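Local coordinates for protein 5,10-methylenetetrahydromethanopterin reductase (Methanopyrus kandleri, PDB 1EZW) that catalyses the reversible, coenzyme F420-dependent reduction of methylene-tetrahydromethanopterin to methyl-tetrahydromethanopterin, a step of methanogenesis from carbon dioxide, at residues Y43-V48 against A77-T82. Residues are numbered along the deposited sequence; the frame is centred on the assembly and turned at random. Where two conformers were deposited one is given.
Sequences YSYMGV and ASNIAT
The phenol oxygen of Y45 receives the amide N-H of N79: ND2 lies 3.0 Å from OH, and the angle of 159° at the hydrogen makes this a fairly straight bond. OH sits close to the amide plane of N79, while ring and amide planes are nearly perpendicular, 81° apart. The Y45 CB does not point at the other helix; chi1 of 80° sets the ring's direction, and the ring's length brings OH to N79. M46 packs beside this bond. Its CG lies over the face of the amide, 3.4 Å from N79 CG, and SD comes to 3.6 Å from N79 CB. Bends at both chi2 and chi3 bring CE to 3.6 Å from N79 O and 4.1 Å from T82 CB. The OG1 of T82 bonds back to S78 O at 2.7 Å, and that carbonyl also accepts from T82 N; S44 N of a second subunit is a further partner of OG1. M46 and N79 also pack on S44 of that subunit, so the contact is part of a subunit interface. Within the TIM barrel it joins the first turn of helix 45-54 to the middle of helix 73-86; strand 60-63 lies between them in sequence, and Y45 and I80 both touch its P63. In this buried contact, the one hydrogen bond between the two segments probably fixes the amide's rotation, while the thioether chain covers one face of the amide.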
ATOM      1  N   TYR A  43      -6.684 -15.993   7.666  1.00 14.29           N
ATOM      2  CA  TYR A  43      -6.765 -14.528   7.656  1.00 14.79           C
ATOM      3  C   TYR A  43      -8.033 -14.155   6.857  1.00 15.74           C
ATOM      4  O   TYR A  43      -8.497 -14.883   5.976  1.00 17.67           O
ATOM      5  CB  TYR A  43      -5.492 -13.926   7.058  1.00 13.92           C
ATOM      6  CG  TYR A  43      -4.300 -14.083   7.956  1.00 15.06           C
ATOM      7  CD1 TYR A  43      -3.325 -15.052   7.695  1.00 15.69           C
ATOM      8  CD2 TYR A  43      -4.157 -13.250   9.088  1.00 15.86           C
ATOM      9  CE1 TYR A  43      -2.204 -15.199   8.549  1.00 15.63           C
ATOM     10  CE2 TYR A  43      -3.068 -13.373   9.934  1.00 15.49           C
ATOM     11  CZ  TYR A  43      -2.097 -14.350   9.660  1.00 17.62           C
ATOM     12  OH  TYR A  43      -1.025 -14.459  10.511  1.00 18.52           O
ATOM     13  N   SER A  44      -8.618 -13.019   7.186  0.60 15.32           N
ATOM     14  CA  SER A  44      -9.888 -12.650   6.587  0.60 15.13           C
ATOM     15  C   SER A  44      -9.730 -12.235   5.158  0.60 15.09           C
ATOM     16  O   SER A  44      -8.748 -11.602   4.789  0.60 15.61           O
ATOM     17  CB  SER A  44     -10.552 -11.545   7.400  0.60 17.17           C
ATOM     18  OG  SER A  44      -9.846 -10.323   7.282  0.60 18.70           O
ATOM     19  N   TYR A  45     -10.717 -12.604   4.352  1.00 15.37           N
ATOM     20  CA  TYR A  45     -10.633 -12.319   2.925  1.00 16.66           C
ATOM     21  C   TYR A  45     -10.585 -10.824   2.662  1.00 16.86           C
ATOM     22  O   TYR A  45      -9.886 -10.407   1.735  1.00 17.16           O
ATOM     23  CB  TYR A  45     -11.763 -13.011   2.120  1.00 17.27           C
ATOM     24  CG  TYR A  45     -13.136 -12.340   2.111  1.00 16.40           C
ATOM     25  CD1 TYR A  45     -13.389 -11.167   1.360  1.00 16.12           C
ATOM     26  CD2 TYR A  45     -14.176 -12.891   2.835  1.00 16.28           C
ATOM     27  CE1 TYR A  45     -14.617 -10.587   1.334  1.00 17.20           C
ATOM     28  CE2 TYR A  45     -15.450 -12.311   2.819  1.00 15.20           C
ATOM     29  CZ  TYR A  45     -15.660 -11.171   2.070  1.00 16.19           C
ATOM     30  OH  TYR A  45     -16.883 -10.601   2.019  1.00 16.59           O
ATOM     31  N   MET A  46     -11.302 -10.009   3.438  1.00 16.76           N
ATOM     32  CA  MET A  46     -11.288  -8.572   3.228  1.00 16.90           C
ATOM     33  C   MET A  46      -9.902  -8.001   3.517  1.00 16.12           C
ATOM     34  O   MET A  46      -9.421  -7.147   2.769  1.00 16.85           O
ATOM     35  CB  MET A  46     -12.329  -7.859   4.117  1.00 20.44           C
ATOM     36  CG  MET A  46     -13.658  -7.624   3.436  1.00 24.40           C
ATOM     37  SD  MET A  46     -13.486  -6.822   1.821  1.00 23.33           S
ATOM     38  CE  MET A  46     -13.135  -5.038   2.077  1.00 27.08           C
ATOM     39  N   GLY A  47      -9.245  -8.466   4.564  1.00 14.67           N
ATOM     40  CA  GLY A  47      -7.910  -7.929   4.841  1.00 14.83           C
ATOM     41  C   GLY A  47      -6.903  -8.337   3.775  1.00 14.92           C
ATOM     42  O   GLY A  47      -6.157  -7.494   3.255  1.00 15.32           O
ATOM     43  N   VAL A  48      -6.883  -9.636   3.451  1.00 14.10           N
ATOM     44  CA  VAL A  48      -5.957 -10.164   2.468  1.00 12.79           C
ATOM     45  C   VAL A  48      -6.245  -9.579   1.072  1.00 14.23           C
ATOM     46  O   VAL A  48      -5.314  -9.199   0.360  1.00 15.50           O
ATOM     47  CB  VAL A  48      -6.048 -11.714   2.437  1.00 16.09           C
ATOM     48  CG1 VAL A  48      -5.170 -12.288   1.300  1.00 17.74           C
ATOM     49  CG2 VAL A  48      -5.592 -12.260   3.785  1.00 15.99           C
ATOM     50  N   ALA A  77     -22.278  -7.138   0.995  1.00 14.51           N
ATOM     51  CA  ALA A  77     -22.387  -6.142  -0.072  1.00 13.69           C
ATOM     52  C   ALA A  77     -21.374  -4.990   0.148  1.00 15.12           C
ATOM     53  O   ALA A  77     -20.683  -4.555  -0.784  1.00 15.26           O
ATOM     54  CB  ALA A  77     -23.817  -5.580  -0.130  1.00 14.91           C
ATOM     55  N   SER A  78     -21.370  -4.450   1.367  1.00 13.83           N
ATOM     56  CA  SER A  78     -20.428  -3.394   1.702  1.00 14.53           C
ATOM     57  C   SER A  78     -18.977  -3.842   1.423  1.00 14.70           C
ATOM     58  O   SER A  78     -18.201  -3.063   0.814  1.00 15.26           O
ATOM     59  CB  SER A  78     -20.572  -3.018   3.193  1.00 15.45           C
ATOM     60  OG  SER A  78     -19.589  -2.032   3.559  1.00 15.46           O
ATOM     61  N   ASN A  79     -18.602  -5.054   1.869  1.00 14.75           N
ATOM     62  CA  ASN A  79     -17.236  -5.577   1.616  1.00 15.93           C
ATOM     63  C   ASN A  79     -16.926  -5.546   0.123  1.00 14.77           C
ATOM     64  O   ASN A  79     -15.884  -5.035  -0.289  1.00 15.33           O
ATOM     65  CB  ASN A  79     -17.066  -7.019   2.072  1.00 16.93           C
ATOM     66  CG  ASN A  79     -17.057  -7.149   3.545  1.00 21.08           C
ATOM     67  OD1 ASN A  79     -16.901  -6.160   4.231  1.00 21.86           O
ATOM     68  ND2 ASN A  79     -17.187  -8.379   4.060  1.00 22.42           N
ATOM     69  N   ILE A  80     -17.843  -6.088  -0.683  1.00 16.64           N
ATOM     70  CA  ILE A  80     -17.609  -6.124  -2.123  1.00 15.08           C
ATOM     71  C   ILE A  80     -17.511  -4.739  -2.734  1.00 15.48           C
ATOM     72  O   ILE A  80     -16.594  -4.479  -3.558  1.00 14.45           O
ATOM     73  CB  ILE A  80     -18.713  -6.966  -2.828  1.00 16.23           C
ATOM     74  CG1 ILE A  80     -18.663  -8.389  -2.279  1.00 16.16           C
ATOM     75  CG2 ILE A  80     -18.582  -6.846  -4.348  1.00 17.72           C
ATOM     76  CD1 ILE A  80     -17.356  -9.137  -2.553  1.00 19.19           C
ATOM     77  N   ALA A  81     -18.393  -3.809  -2.350  1.00 15.24           N
ATOM     78  CA  ALA A  81     -18.305  -2.483  -2.888  1.00 13.44           C
ATOM     79  C   ALA A  81     -16.972  -1.806  -2.487  1.00 13.78           C
ATOM     80  O   ALA A  81     -16.393  -1.061  -3.273  1.00 14.01           O
ATOM     81  CB  ALA A  81     -19.487  -1.627  -2.413  1.00 14.14           C
ATOM     82  N   THR A  82     -16.502  -2.104  -1.278  1.00 13.95           N
ATOM     83  CA  THR A  82     -15.267  -1.475  -0.751  1.00 13.64           C
ATOM     84  C   THR A  82     -14.057  -2.017  -1.510  1.00 14.59           C
ATOM     85  O   THR A  82     -13.212  -1.244  -1.940  1.00 15.37           O
ATOM     86  CB  THR A  82     -15.156  -1.727   0.763  1.00 15.41           C
ATOM     87  OG1 THR A  82     -16.331  -1.189   1.396  1.00 13.28           O
ATOM     88  CG2 THR A  82     -13.904  -1.005   1.379  1.00 13.69           C
TER